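Local coordinates for protein GTP pyrophosphokinase (Streptococcus pneumoniae, PDB 2BE3) that probably transfers pyrophosphate from ATP to GTP or GDP to make the alarmone (p)ppGpp, at residues A[91-96]-A[120-125]; A[56-61]-A[73-78]; A[151-156]-A[174-179]; A[37-42]-A[199-204]; A[19-24]-A[126-131]. One frame throughout, in Å; residues are numbered along the deposited sequence.

Interaction 1: A[91-96]-A[120-125]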
# COMPACT_ATOMS: atom_id res chain seq x y z
N GLU A 91 -6.21 4.60 21.39
CA GLU A 91 -4.78 4.38 21.12
C GLU A 91 -4.54 4.27 19.61
O GLU A 91 -3.56 4.83 19.09
CB GLU A 91 -4.27 3.14 21.90
CG GLU A 91 -4.25 3.33 23.44
CD GLU A 91 -3.46 2.24 24.21
OE1 GLU A 91 -2.74 1.45 23.55
OE2 GLU A 91 -3.54 2.21 25.46
N VAL A 92 -5.45 3.56 18.93
CA VAL A 92 -5.48 3.47 17.47
C VAL A 92 -5.79 4.78 16.76
O VAL A 92 -5.14 5.14 15.74
CB VAL A 92 -6.48 2.38 17.01
CG1 VAL A 92 -6.71 2.45 15.48
CG2 VAL A 92 -5.93 0.99 17.43
N VAL A 93 -6.77 5.51 17.30
CA VAL A 93 -7.06 6.84 16.84
C VAL A 93 -5.83 7.76 16.94
O VAL A 93 -5.56 8.52 16.01
CB VAL A 93 -8.34 7.40 17.53
CG1 VAL A 93 -8.60 8.84 17.15
CG2 VAL A 93 -9.54 6.49 17.18
N ASP A 94 -5.07 7.68 18.04
CA ASP A 94 -3.80 8.42 18.16
C ASP A 94 -2.81 8.10 17.04
O ASP A 94 -2.18 8.99 16.48
CB ASP A 94 -3.10 8.12 19.51
CG ASP A 94 -3.81 8.75 20.69
OD1 ASP A 94 -4.69 9.59 20.49
OD2 ASP A 94 -3.50 8.40 21.84
N ILE A 95 -2.64 6.81 16.75
CA ILE A 95 -1.74 6.40 15.67
C ILE A 95 -2.22 6.94 14.32
O ILE A 95 -1.40 7.31 13.52
CB ILE A 95 -1.56 4.86 15.62
CG1 ILE A 95 -0.81 4.35 16.85
CG2 ILE A 95 -0.76 4.43 14.38
CD1 ILE A 95 -1.10 2.86 17.08
N LEU A 96 -3.54 6.99 14.07
CA LEU A 96 -4.06 7.56 12.84
C LEU A 96 -3.80 9.05 12.73
O LEU A 96 -3.45 9.50 11.64
CB LEU A 96 -5.56 7.24 12.62
CG LEU A 96 -5.89 5.73 12.57
CD1 LEU A 96 -7.37 5.52 12.41
CD2 LEU A 96 -5.10 5.00 11.49
N ARG A 120 -22.41 -0.10 19.12
CA ARG A 120 -21.19 0.55 19.61
C ARG A 120 -20.15 0.43 18.52
O ARG A 120 -19.95 -0.67 17.99
CB ARG A 120 -20.66 -0.12 20.91
CG ARG A 120 -21.46 0.15 22.19
CD ARG A 120 -20.85 -0.58 23.37
NE ARG A 120 -20.80 -2.03 23.10
CZ ARG A 120 -19.79 -2.83 23.43
NH1 ARG A 120 -18.72 -2.37 24.08
NH2 ARG A 120 -19.85 -4.09 23.11
N SER A 121 -19.49 1.54 18.19
CA SER A 121 -18.39 1.55 17.23
C SER A 121 -17.74 2.92 17.26
O SER A 121 -18.27 3.86 17.86
CB SER A 121 -18.92 1.29 15.83
OG SER A 121 -17.87 0.96 14.95
N TYR A 122 -16.58 3.06 16.63
CA TYR A 122 -15.97 4.36 16.55
C TYR A 122 -15.58 4.56 15.09
O TYR A 122 -14.94 3.70 14.51
CB TYR A 122 -14.75 4.45 17.47
CG TYR A 122 -14.24 5.87 17.69
CD1 TYR A 122 -14.57 6.57 18.86
CD2 TYR A 122 -13.41 6.50 16.75
CE1 TYR A 122 -14.08 7.84 19.08
CE2 TYR A 122 -12.94 7.80 16.95
CZ TYR A 122 -13.28 8.45 18.12
OH TYR A 122 -12.83 9.72 18.37
N HIS A 123 -16.01 5.67 14.50
CA HIS A 123 -15.84 5.93 13.07
C HIS A 123 -14.81 7.02 12.87
O HIS A 123 -14.89 8.07 13.48
CB HIS A 123 -17.17 6.37 12.42
CG HIS A 123 -18.27 5.35 12.54
ND1 HIS A 123 -19.47 5.47 11.88
CD2 HIS A 123 -18.36 4.21 13.27
CE1 HIS A 123 -20.24 4.44 12.17
NE2 HIS A 123 -19.60 3.66 13.02
N VAL A 124 -13.80 6.74 12.08
CA VAL A 124 -12.95 7.79 11.62
C VAL A 124 -13.01 7.92 10.10
O VAL A 124 -12.72 6.95 9.39
CB VAL A 124 -11.56 7.90 12.39
CG1 VAL A 124 -11.36 6.82 13.38
CG2 VAL A 124 -10.36 8.29 11.52
N VAL A 125 -13.47 9.08 9.63
CA VAL A 125 -13.54 9.37 8.21
C VAL A 125 -12.30 10.14 7.78
O VAL A 125 -11.93 11.11 8.42
CB VAL A 125 -14.82 10.14 7.83
CG1 VAL A 125 -14.89 10.37 6.31
CG2 VAL A 125 -16.09 9.36 8.32
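Val93 is the residue to look at first: its CG2 methyl points from helix 89-97 into the angle between Tyr122 and Val124 on the sheet. CG1 lies anti to the backbone N (chi1 175°), which leaves CG2 beside that N and facing the strand. There it sits 3.7 Å from Tyr122 CE2, approaching the ring obliquely, and 4.2 Å from Val124 CG1. One turn further along the helix, Leu96 brings CD1 to 4.2 Å from Val124 CG2, so each methyl of Val124 meets a different helical side chain. Val124 CG1 is nearly eclipsed with its backbone N (chi1 4°), an unfavourable rotation. No hydrogen bond crosses between the segments; the join is apolar, with the phenol OH of Tyr122 bonded instead to Glu107 on strand 102-109. The side chains of Tyr122 and Val124, two apart on the strand, both point to the helix side. Helix and strand run almost parallel, 5° apart with axes 10.7 Å from each other. Helix 89-97 links strand 77-83 to strand 102-109 and passes over 122-130 and 137-147, where Val93 also touches Ile145, while Leu96 reaches Leu26 of helix 6-35.

Interaction 2: A[56-61]-A[73-78]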
# COMPACT_ATOMS: atom_id res chain seq x y z
N LYS A 56 -25.97 2.64 -4.64
CA LYS A 56 -27.21 3.18 -5.23
C LYS A 56 -28.33 3.37 -4.23
O LYS A 56 -29.05 4.34 -4.30
CB LYS A 56 -27.69 2.34 -6.40
CG LYS A 56 -26.89 2.57 -7.63
CD LYS A 56 -26.75 1.27 -8.40
CE LYS A 56 -27.67 1.22 -9.61
NZ LYS A 56 -27.21 2.16 -10.67
N GLU A 57 -28.43 2.45 -3.29
CA GLU A 57 -29.41 2.53 -2.23
C GLU A 57 -29.14 3.74 -1.38
O GLU A 57 -30.04 4.52 -1.11
CB GLU A 57 -29.36 1.27 -1.35
CG GLU A 57 -30.17 1.42 -0.05
CD GLU A 57 -29.78 0.44 1.06
OE1 GLU A 57 -28.64 -0.11 1.06
OE2 GLU A 57 -30.64 0.22 1.96
N LYS A 58 -27.91 3.89 -0.94
CA LYS A 58 -27.54 4.98 -0.06
C LYS A 58 -27.74 6.36 -0.76
O LYS A 58 -28.19 7.33 -0.16
CB LYS A 58 -26.12 4.72 0.46
CG LYS A 58 -25.86 5.26 1.86
CD LYS A 58 -26.13 4.25 2.99
CE LYS A 58 -24.82 3.57 3.49
NZ LYS A 58 -23.68 4.53 3.87
N MSE A 59 -27.50 6.41 -2.07
CA MSE A 59 -27.80 7.59 -2.86
C MSE A 59 -29.27 7.92 -2.89
O MSE A 59 -29.65 9.11 -2.78
CB MSE A 59 -27.35 7.41 -4.29
CG MSE A 59 -25.85 7.39 -4.46
SE MSE A 59 -25.41 6.96 -6.34
CE MSE A 59 -26.13 8.62 -7.15
N ALA A 60 -30.11 6.91 -3.08
CA ALA A 60 -31.56 7.15 -3.05
C ALA A 60 -32.03 7.64 -1.67
O ALA A 60 -32.80 8.56 -1.57
CB ALA A 60 -32.33 5.90 -3.51
N ARG A 61 -31.50 7.06 -0.61
CA ARG A 61 -31.97 7.32 0.73
C ARG A 61 -31.37 8.55 1.41
O ARG A 61 -31.88 8.97 2.45
CB ARG A 61 -31.71 6.09 1.59
CG ARG A 61 -32.45 4.89 1.06
CD ARG A 61 -32.27 3.73 1.94
NE ARG A 61 -32.99 2.58 1.39
CZ ARG A 61 -34.28 2.35 1.56
NH1 ARG A 61 -35.01 3.19 2.27
NH2 ARG A 61 -34.83 1.29 1.01
N LEU A 73 -20.85 10.50 0.17
CA LEU A 73 -20.80 9.15 0.69
C LEU A 73 -19.44 8.82 1.32
O LEU A 73 -18.44 8.67 0.62
CB LEU A 73 -21.17 8.15 -0.42
CG LEU A 73 -21.63 6.76 -0.00
CD1 LEU A 73 -22.59 6.85 1.18
CD2 LEU A 73 -22.22 5.96 -1.15
N GLN A 74 -19.40 8.66 2.63
CA GLN A 74 -18.13 8.54 3.35
C GLN A 74 -17.43 7.17 3.34
O GLN A 74 -16.25 7.07 3.66
CB GLN A 74 -18.30 9.03 4.78
CG GLN A 74 -18.52 10.58 4.85
CD GLN A 74 -18.68 11.11 6.28
OE1 GLN A 74 -19.28 10.44 7.15
NE2 GLN A 74 -18.13 12.29 6.53
N ASP A 75 -18.14 6.12 2.95
CA ASP A 75 -17.64 4.80 3.20
C ASP A 75 -17.73 3.90 1.98
O ASP A 75 -17.91 2.71 2.13
CB ASP A 75 -18.40 4.17 4.38
CG ASP A 75 -19.88 3.90 4.06
OD1 ASP A 75 -20.55 4.78 3.46
OD2 ASP A 75 -20.36 2.76 4.38
N ILE A 76 -17.63 4.47 0.79
CA ILE A 76 -17.36 3.66 -0.38
C ILE A 76 -16.12 2.78 -0.13
O ILE A 76 -16.15 1.58 -0.42
CB ILE A 76 -17.25 4.50 -1.66
CG1 ILE A 76 -18.58 5.25 -1.90
CG2 ILE A 76 -16.98 3.59 -2.84
CD1 ILE A 76 -18.46 6.45 -2.83
N ALA A 77 -15.05 3.35 0.42
CA ALA A 77 -13.94 2.57 0.97
C ALA A 77 -14.19 2.45 2.50
O ALA A 77 -14.46 3.45 3.18
CB ALA A 77 -12.63 3.25 0.67
N GLY A 78 -14.24 1.22 2.99
CA GLY A 78 -14.54 0.95 4.40
C GLY A 78 -13.48 0.03 4.95
O GLY A 78 -13.15 -0.97 4.33
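Lys58 reaches from helix 52-62 to two residues just ahead of strand 77-83. Its aliphatic part lies across Leu73, with CG 3.7 Å from Leu73 CD1, and its ammonium goes on to Asp75, where NZ stands 3.2 Å from OD1 in a salt bridge whose hydrogen bond is weak. The lysine and the aspartate extend towards each other from opposite directions. Lys58 is not stretched out: chi2 and chi3 of 92° and 99° bend the chain round the leucine methyl. Asp75 holds two further cations: OD2 forms salt bridges with Arg48 and Lys50, making a cluster of three basic side chains round one carboxylate. In the nucleotidyltransferase-like fold of RelA/SpoT synthetases, such a charged group at the start of strand 77-83 is consistent with a site for phosphate-bearing substrates. Further out, backbone bonds hold these groups: Gly78 to Arg48 between strands 77-83 and 42-49, and Ile76 to Lys50 just beyond them. Leu73 is the first residue to leave the helical conformation after helix 69-72, and its side chain packs on Ile55 one turn before Lys58, while neighbouring Gln74 bonds through NE2 to Gln106.

Interaction 3: A[151-156]-A[174-179]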
# COMPACT_ATOMS: atom_id res chain seq x y z
N ASN A 151 -17.97 -5.75 17.14
CA ASN A 151 -18.06 -6.30 15.79
C ASN A 151 -19.04 -7.47 15.61
O ASN A 151 -19.78 -7.53 14.63
CB ASN A 151 -16.68 -6.65 15.28
CG ASN A 151 -16.68 -6.91 13.78
OD1 ASN A 151 -16.47 -8.05 13.34
ND2 ASN A 151 -16.91 -5.86 13.00
N PHE A 152 -19.04 -8.40 16.55
CA PHE A 152 -19.96 -9.53 16.54
C PHE A 152 -21.41 -9.03 16.59
O PHE A 152 -22.25 -9.46 15.81
CB PHE A 152 -19.65 -10.41 17.73
CG PHE A 152 -20.58 -11.58 17.91
CD1 PHE A 152 -20.66 -12.59 16.95
CD2 PHE A 152 -21.34 -11.70 19.07
CE1 PHE A 152 -21.50 -13.69 17.14
CE2 PHE A 152 -22.17 -12.83 19.26
CZ PHE A 152 -22.24 -13.81 18.28
N TRP A 153 -21.71 -8.09 17.47
CA TRP A 153 -23.09 -7.65 17.57
C TRP A 153 -23.51 -6.82 16.35
O TRP A 153 -24.59 -7.03 15.81
CB TRP A 153 -23.33 -6.88 18.88
CG TRP A 153 -24.77 -6.56 19.07
CD1 TRP A 153 -25.69 -7.33 19.72
CD2 TRP A 153 -25.46 -5.41 18.58
NE1 TRP A 153 -26.92 -6.72 19.67
CE2 TRP A 153 -26.81 -5.54 18.99
CE3 TRP A 153 -25.09 -4.30 17.81
CZ2 TRP A 153 -27.78 -4.58 18.67
CZ3 TRP A 153 -26.06 -3.33 17.50
CH2 TRP A 153 -27.39 -3.50 17.93
N ALA A 154 -22.64 -5.89 15.93
CA ALA A 154 -22.95 -4.98 14.82
C ALA A 154 -23.13 -5.67 13.49
O ALA A 154 -24.07 -5.36 12.79
CB ALA A 154 -21.89 -3.89 14.69
N THR A 155 -22.25 -6.61 13.14
CA THR A 155 -22.32 -7.25 11.83
C THR A 155 -23.61 -8.03 11.78
O THR A 155 -24.25 -8.07 10.76
CB THR A 155 -21.12 -8.22 11.51
OG1 THR A 155 -21.08 -9.20 12.50
CG2 THR A 155 -19.77 -7.54 11.51
N ILE A 156 -24.00 -8.65 12.89
CA ILE A 156 -25.26 -9.39 12.98
C ILE A 156 -26.51 -8.48 12.94
O ILE A 156 -27.49 -8.83 12.30
CB ILE A 156 -25.26 -10.29 14.23
CG1 ILE A 156 -24.48 -11.57 13.94
CG2 ILE A 156 -26.67 -10.58 14.77
CD1 ILE A 156 -24.29 -12.41 15.18
N LYS A 174 -35.89 -8.70 21.05
CA LYS A 174 -35.59 -9.04 22.44
C LYS A 174 -34.17 -9.57 22.52
O LYS A 174 -33.41 -9.23 23.44
CB LYS A 174 -36.60 -10.08 23.02
CG LYS A 174 -36.04 -10.97 24.19
CD LYS A 174 -36.76 -12.34 24.35
CE LYS A 174 -36.21 -13.13 25.55
NZ LYS A 174 -36.88 -14.46 25.77
N ARG A 175 -33.81 -10.38 21.54
CA ARG A 175 -32.51 -11.01 21.48
C ARG A 175 -31.40 -10.01 21.12
O ARG A 175 -30.33 -10.03 21.72
CB ARG A 175 -32.55 -12.17 20.49
CG ARG A 175 -31.76 -13.34 20.96
CD ARG A 175 -32.34 -13.91 22.21
NE ARG A 175 -33.43 -14.83 21.92
CZ ARG A 175 -33.88 -15.76 22.77
NH1 ARG A 175 -33.33 -15.89 23.98
NH2 ARG A 175 -34.87 -16.56 22.41
N LEU A 176 -31.67 -9.14 20.15
CA LEU A 176 -30.77 -8.04 19.84
C LEU A 176 -30.46 -7.17 21.06
O LEU A 176 -29.32 -6.77 21.27
CB LEU A 176 -31.32 -7.19 18.69
CG LEU A 176 -31.15 -7.78 17.28
CD1 LEU A 176 -31.61 -6.81 16.19
CD2 LEU A 176 -29.71 -8.24 17.04
N GLU A 177 -31.46 -6.94 21.90
CA GLU A 177 -31.29 -6.07 23.06
C GLU A 177 -30.54 -6.77 24.17
O GLU A 177 -29.67 -6.16 24.78
CB GLU A 177 -32.63 -5.53 23.54
CG GLU A 177 -33.25 -4.56 22.53
CD GLU A 177 -34.67 -4.16 22.87
OE1 GLU A 177 -35.27 -4.79 23.78
OE2 GLU A 177 -35.19 -3.21 22.22
N ILE A 178 -30.85 -8.05 24.43
CA ILE A 178 -30.08 -8.73 25.45
C ILE A 178 -28.61 -8.95 25.05
O ILE A 178 -27.71 -8.73 25.88
CB ILE A 178 -30.79 -9.96 26.19
CG1 ILE A 178 -29.82 -11.08 26.52
CG2 ILE A 178 -31.97 -10.53 25.44
CD1 ILE A 178 -30.00 -11.56 27.98
N THR A 179 -28.37 -9.35 23.79
CA THR A 179 -27.01 -9.52 23.30
C THR A 179 -26.24 -8.19 23.32
O THR A 179 -25.08 -8.18 23.70
CB THR A 179 -26.91 -10.22 21.91
OG1 THR A 179 -27.67 -9.50 20.92
CG2 THR A 179 -27.43 -11.65 22.01
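The indole of Trp153 meets helix 170-191 with its edge, not with a face. At that edge, close to the ring plane, lie the carbonyl oxygen of Leu176 and the hydroxyl of Thr179. NE1 donates to Leu176 O at 2.9 Å, with an angle of 148° at the hydrogen. The oxygen lies slightly out of the indole plane, while the donor comes to it in the carbonyl plane, on a lone pair (C=O...N angle 133°). Thr179 OG1 is also near, 3.1 Å from Trp153 NE1, and its place between the backbone N and the carbonyl carbon turns it back over its own helix, 2.8 Å from Arg175 O. With CG anti to its backbone N, Trp153 extends straight across the gap between the helices. Apolar contact is sparser: Trp153 CZ2 is 4.4 Å from Leu176 CB, and Ile156 CG2 comes within 4.5 Å of Leu176 CD2. Away from this helix the indole touches Ser117 and Tyr119 of a loop, and Leu176 packs on Leu160 and Phe168. Helices 148-164 and 170-191 follow each other in the chain and run antiparallel at -159°, forming an alpha-alpha hairpin whose two arms, with axes 11.0 Å apart here, are bridged by one long aromatic side chain.

Interaction 4: A[37-42]-A[199-204]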
# COMPACT_ATOMS: atom_id res chain seq x y z
N ASN A 37 8.65 -6.10 19.75
CA ASN A 37 8.29 -6.94 20.89
C ASN A 37 7.19 -6.37 21.81
O ASN A 37 7.18 -6.61 23.02
CB ASN A 37 9.55 -7.31 21.66
CG ASN A 37 10.55 -8.05 20.79
OD1 ASN A 37 10.35 -9.23 20.47
ND2 ASN A 37 11.62 -7.35 20.38
N LYS A 38 6.28 -5.62 21.23
CA LYS A 38 5.14 -5.08 21.94
C LYS A 38 3.91 -5.82 21.45
O LYS A 38 3.90 -6.38 20.36
CB LYS A 38 4.96 -3.60 21.65
CG LYS A 38 6.14 -2.78 21.95
CD LYS A 38 5.72 -1.35 22.09
CE LYS A 38 6.90 -0.40 21.94
NZ LYS A 38 7.88 -0.59 23.05
N HIS A 39 2.90 -5.86 22.30
CA HIS A 39 1.61 -6.39 21.95
C HIS A 39 0.84 -5.33 21.12
O HIS A 39 0.91 -4.15 21.41
CB HIS A 39 0.86 -6.81 23.22
CG HIS A 39 -0.54 -7.24 22.98
ND1 HIS A 39 -0.89 -8.56 22.83
CD2 HIS A 39 -1.67 -6.52 22.81
CE1 HIS A 39 -2.19 -8.65 22.61
NE2 HIS A 39 -2.68 -7.42 22.59
N SER A 40 0.16 -5.78 20.08
CA SER A 40 -0.59 -4.90 19.19
C SER A 40 -2.03 -4.66 19.69
O SER A 40 -2.77 -5.62 19.90
CB SER A 40 -0.62 -5.48 17.79
OG SER A 40 -1.36 -4.63 16.94
N PRO A 41 -2.43 -3.39 19.85
CA PRO A 41 -3.87 -3.09 20.12
C PRO A 41 -4.77 -3.67 19.01
O PRO A 41 -5.83 -4.28 19.32
CB PRO A 41 -3.95 -1.56 20.11
CG PRO A 41 -2.60 -1.07 19.63
CD PRO A 41 -1.60 -2.17 19.77
N ILE A 42 -4.32 -3.54 17.77
CA ILE A 42 -4.99 -4.08 16.60
C ILE A 42 -4.81 -5.56 16.47
O ILE A 42 -3.68 -6.01 16.36
CB ILE A 42 -4.42 -3.40 15.32
CG1 ILE A 42 -4.61 -1.88 15.42
CG2 ILE A 42 -5.00 -4.06 14.04
CD1 ILE A 42 -4.01 -1.08 14.30
N GLU A 199 -0.26 -5.58 31.41
CA GLU A 199 0.99 -5.79 32.10
C GLU A 199 1.50 -7.23 31.81
O GLU A 199 2.66 -7.42 31.46
CB GLU A 199 0.76 -5.49 33.58
CG GLU A 199 1.85 -5.84 34.59
CD GLU A 199 1.45 -5.34 36.02
OE1 GLU A 199 0.65 -6.06 36.67
OE2 GLU A 199 1.90 -4.23 36.46
N ALA A 200 0.60 -8.21 31.91
CA ALA A 200 0.91 -9.60 31.56
C ALA A 200 1.33 -9.80 30.09
O ALA A 200 2.32 -10.46 29.82
CB ALA A 200 -0.23 -10.50 31.95
N GLN A 201 0.61 -9.17 29.16
CA GLN A 201 0.95 -9.15 27.72
C GLN A 201 2.30 -8.52 27.36
O GLN A 201 2.90 -8.90 26.37
CB GLN A 201 -0.16 -8.49 26.89
CG GLN A 201 -1.42 -9.30 26.85
CD GLN A 201 -2.62 -8.61 26.20
OE1 GLN A 201 -2.62 -7.41 25.93
NE2 GLN A 201 -3.68 -9.39 25.97
N ALA A 202 2.76 -7.55 28.14
CA ALA A 202 4.06 -6.94 27.88
C ALA A 202 5.20 -7.92 28.22
O ALA A 202 6.32 -7.79 27.73
CB ALA A 202 4.20 -5.63 28.64
N LEU A 203 4.91 -8.91 29.05
CA LEU A 203 5.91 -9.90 29.45
C LEU A 203 6.28 -10.89 28.34
O LEU A 203 7.45 -11.21 28.19
CB LEU A 203 5.49 -10.64 30.73
CG LEU A 203 5.27 -9.71 31.92
CD1 LEU A 203 4.67 -10.43 33.10
CD2 LEU A 203 6.55 -9.01 32.31
N PHE A 204 5.30 -11.34 27.55
CA PHE A 204 5.56 -12.29 26.47
C PHE A 204 4.48 -12.25 25.40
O PHE A 204 3.31 -12.52 25.69
CB PHE A 204 5.66 -13.70 27.05
CG PHE A 204 5.46 -14.83 26.06
CD1 PHE A 204 6.53 -15.34 25.32
CD2 PHE A 204 4.20 -15.45 25.94
CE1 PHE A 204 6.35 -16.40 24.43
CE2 PHE A 204 4.00 -16.51 25.06
CZ PHE A 204 5.08 -16.99 24.30
O HOH W 1 1.55 -10.61 24.27
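A single stacked pair at the surface, His39 against Gln201, joins the loop between helix 6-35 and strand 42-49 to the C-terminal helix 194-203. The amide of Gln201 lies over one face of the imidazole, their planes 19° apart. The terminal amide atom modelled as OE1 stands above the ring centre and 3.3 Å from His39 NE2, but the amide is probably turned over, so its oxygen and nitrogen may have to be exchanged. His39 reaches the amide because its CG is anti to the backbone N (chi1 174°), carrying the ring out from the loop, while the Gln201 chain is extended beyond CG and lays its end across it. The loop begins at a Schellman motif: Asn37, with positive phi, is the C-prime residue that ends helix 6-35, Lys38 N bonding to Tyr33 O and Asn37 N to Arg34 O. Beyond His39, Ser40 OG donates to Ile42 O at 2.8 Å, on a lone pair in the carbonyl plane, just where strand 42-49 begins. One water donates to Gln201 O and to Phe204 O, 3.0 Å from each, and is only weakly bound to His39 ND1 at 3.5 Å. On the ring's other nitrogen, NE2, Gln84 is a weak hydrogen-bond partner.

Interaction 5: A[19-24]-A[126-131]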
# COMPACT_ATOMS: atom_id res chain seq x y z
N VAL A 19 -8.62 0.85 -0.48
CA VAL A 19 -8.87 -0.28 0.44
C VAL A 19 -7.68 -1.26 0.53
O VAL A 19 -7.28 -1.66 1.64
CB VAL A 19 -10.16 -1.09 0.08
CG1 VAL A 19 -10.26 -2.33 0.96
CG2 VAL A 19 -11.39 -0.20 0.29
N GLY A 20 -7.14 -1.64 -0.62
CA GLY A 20 -5.96 -2.50 -0.71
C GLY A 20 -4.76 -1.90 -0.00
O GLY A 20 -4.12 -2.57 0.80
N GLU A 21 -4.45 -0.64 -0.27
CA GLU A 21 -3.35 0.02 0.43
C GLU A 21 -3.61 0.16 1.93
O GLU A 21 -2.73 -0.11 2.75
CB GLU A 21 -3.04 1.37 -0.17
CG GLU A 21 -2.39 1.32 -1.53
CD GLU A 21 -2.23 2.71 -2.15
OE1 GLU A 21 -2.21 3.74 -1.41
OE2 GLU A 21 -2.11 2.76 -3.39
N LEU A 22 -4.82 0.57 2.30
CA LEU A 22 -5.12 0.83 3.70
C LEU A 22 -5.11 -0.45 4.55
O LEU A 22 -4.59 -0.44 5.67
CB LEU A 22 -6.43 1.62 3.84
CG LEU A 22 -6.27 3.11 3.52
CD1 LEU A 22 -7.60 3.81 3.29
CD2 LEU A 22 -5.50 3.75 4.66
N LYS A 23 -5.66 -1.54 4.02
CA LYS A 23 -5.54 -2.87 4.66
C LYS A 23 -4.12 -3.22 4.95
O LYS A 23 -3.84 -3.67 6.03
CB LYS A 23 -6.19 -4.00 3.86
CG LYS A 23 -7.69 -4.04 4.02
CD LYS A 23 -8.32 -5.29 3.44
CE LYS A 23 -7.98 -5.49 2.01
NZ LYS A 23 -8.77 -6.63 1.47
N ILE A 24 -3.23 -3.04 4.00
CA ILE A 24 -1.82 -3.37 4.22
C ILE A 24 -1.17 -2.41 5.24
O ILE A 24 -0.42 -2.83 6.11
CB ILE A 24 -1.05 -3.42 2.88
CG1 ILE A 24 -1.42 -4.67 2.09
CG2 ILE A 24 0.48 -3.35 3.08
CD1 ILE A 24 -1.17 -4.49 0.58
N VAL A 126 -11.62 9.68 6.73
CA VAL A 126 -10.34 10.27 6.37
C VAL A 126 -10.33 10.65 4.90
O VAL A 126 -11.07 10.06 4.11
CB VAL A 126 -9.09 9.35 6.68
CG1 VAL A 126 -9.01 8.93 8.21
CG2 VAL A 126 -9.03 8.13 5.77
N GLU A 127 -9.54 11.66 4.55
CA GLU A 127 -9.19 11.88 3.17
C GLU A 127 -7.92 11.10 2.91
O GLU A 127 -6.96 11.17 3.69
CB GLU A 127 -8.97 13.35 2.88
CG GLU A 127 -10.23 14.04 2.64
CD GLU A 127 -10.08 15.54 2.55
OE1 GLU A 127 -8.93 16.06 2.53
OE2 GLU A 127 -11.16 16.19 2.50
N TYR A 128 -7.96 10.32 1.82
CA TYR A 128 -6.85 9.47 1.43
C TYR A 128 -6.62 9.68 -0.06
O TYR A 128 -7.56 9.63 -0.87
CB TYR A 128 -7.16 8.00 1.78
CG TYR A 128 -5.99 7.07 1.56
CD1 TYR A 128 -4.95 7.00 2.49
CD2 TYR A 128 -5.90 6.27 0.40
CE1 TYR A 128 -3.86 6.16 2.29
CE2 TYR A 128 -4.80 5.45 0.17
CZ TYR A 128 -3.79 5.39 1.13
OH TYR A 128 -2.70 4.56 0.93
N THR A 129 -5.38 9.96 -0.42
CA THR A 129 -5.01 10.16 -1.83
C THR A 129 -4.31 8.92 -2.38
O THR A 129 -3.35 8.41 -1.79
CB THR A 129 -4.12 11.40 -1.98
OG1 THR A 129 -4.88 12.50 -1.51
CG2 THR A 129 -3.72 11.66 -3.47
N VAL A 130 -4.83 8.42 -3.50
CA VAL A 130 -4.15 7.34 -4.24
C VAL A 130 -3.50 7.90 -5.51
O VAL A 130 -4.03 8.81 -6.13
CB VAL A 130 -5.11 6.16 -4.60
CG1 VAL A 130 -5.48 5.41 -3.35
CG2 VAL A 130 -6.36 6.66 -5.33
N ASP A 131 -2.33 7.35 -5.86
CA ASP A 131 -1.69 7.66 -7.14
C ASP A 131 -2.16 6.68 -8.20
O ASP A 131 -2.25 5.48 -7.97
CB ASP A 131 -0.17 7.66 -7.02
CG ASP A 131 0.33 8.77 -6.11
OD1 ASP A 131 0.32 9.95 -6.53
OD2 ASP A 131 0.75 8.46 -4.98
O HOH W 2 -1.04 4.83 -4.44
O HOH W 3 -1.45 6.38 -1.57
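Leu22 and Tyr128 form the tight half of this contact between helix 6-35 and strand 122-130. The leucine lies over one face of the phenol ring: CG is 4.0 Å from the ring centroid and only 9° off the normal, a CH-pi contact. Its methyls spread over the same face, CD2 reaching 3.8 Å from Tyr128 CE1. The tyrosine, with CG anti to its backbone N, projects from the sheet so that its hydroxyl arrives beside the next residue back on the helix, Glu21. There Tyr128 OH donates to Glu21 OE1 at 2.5 Å, onto the anti lone pair of OE1, the one away from OE2, with the carboxylate plane 68° from the ring. Beyond this bond the contact is looser and holds two ordered waters beside the carboxylate. One donates to Glu21 OE2 at 2.6 Å and accepts from Asp131 N; the other lies 2.8 Å from Glu21 OE1 and near Thr129 O. Val130 CG1 approaches Glu21 OE1 no nearer than 4.2 Å. Asp131, at the strand's end, bonds through OD1 to the backbone N of Gln100 in the second subunit. The helix segment crosses the strand at 111°, apolar at Leu22 and polar at Glu21. With the tyrosine and Gln17 also donating to Glu21, and Lys25 bonded to the same hydroxyl, the carboxylate is probably kept in its anionic form.

Interactions 1 and 5 are core contacts made by two helices on the same strand, 122-130: helix 89-97 packs on its first half through apolar contacts alone, while helix 6-35 crosses its second half and adds a carboxylate and waters. Interaction 2 touches both, Gln74 on Val125 and Ala77 on Val19, yet is charged where interaction 1 is oily. Interactions 3 and 4 lie outward, their later segments on the successive helices 170-191 and 194-203: 3 is partly buried and uses an indole N-H to a helix carbonyl, whereas 4 is a surface stack. Interaction 4 still meets the core, since Ile42 CG1 lies 3.7 Å from Val92 CG2 of interaction 1.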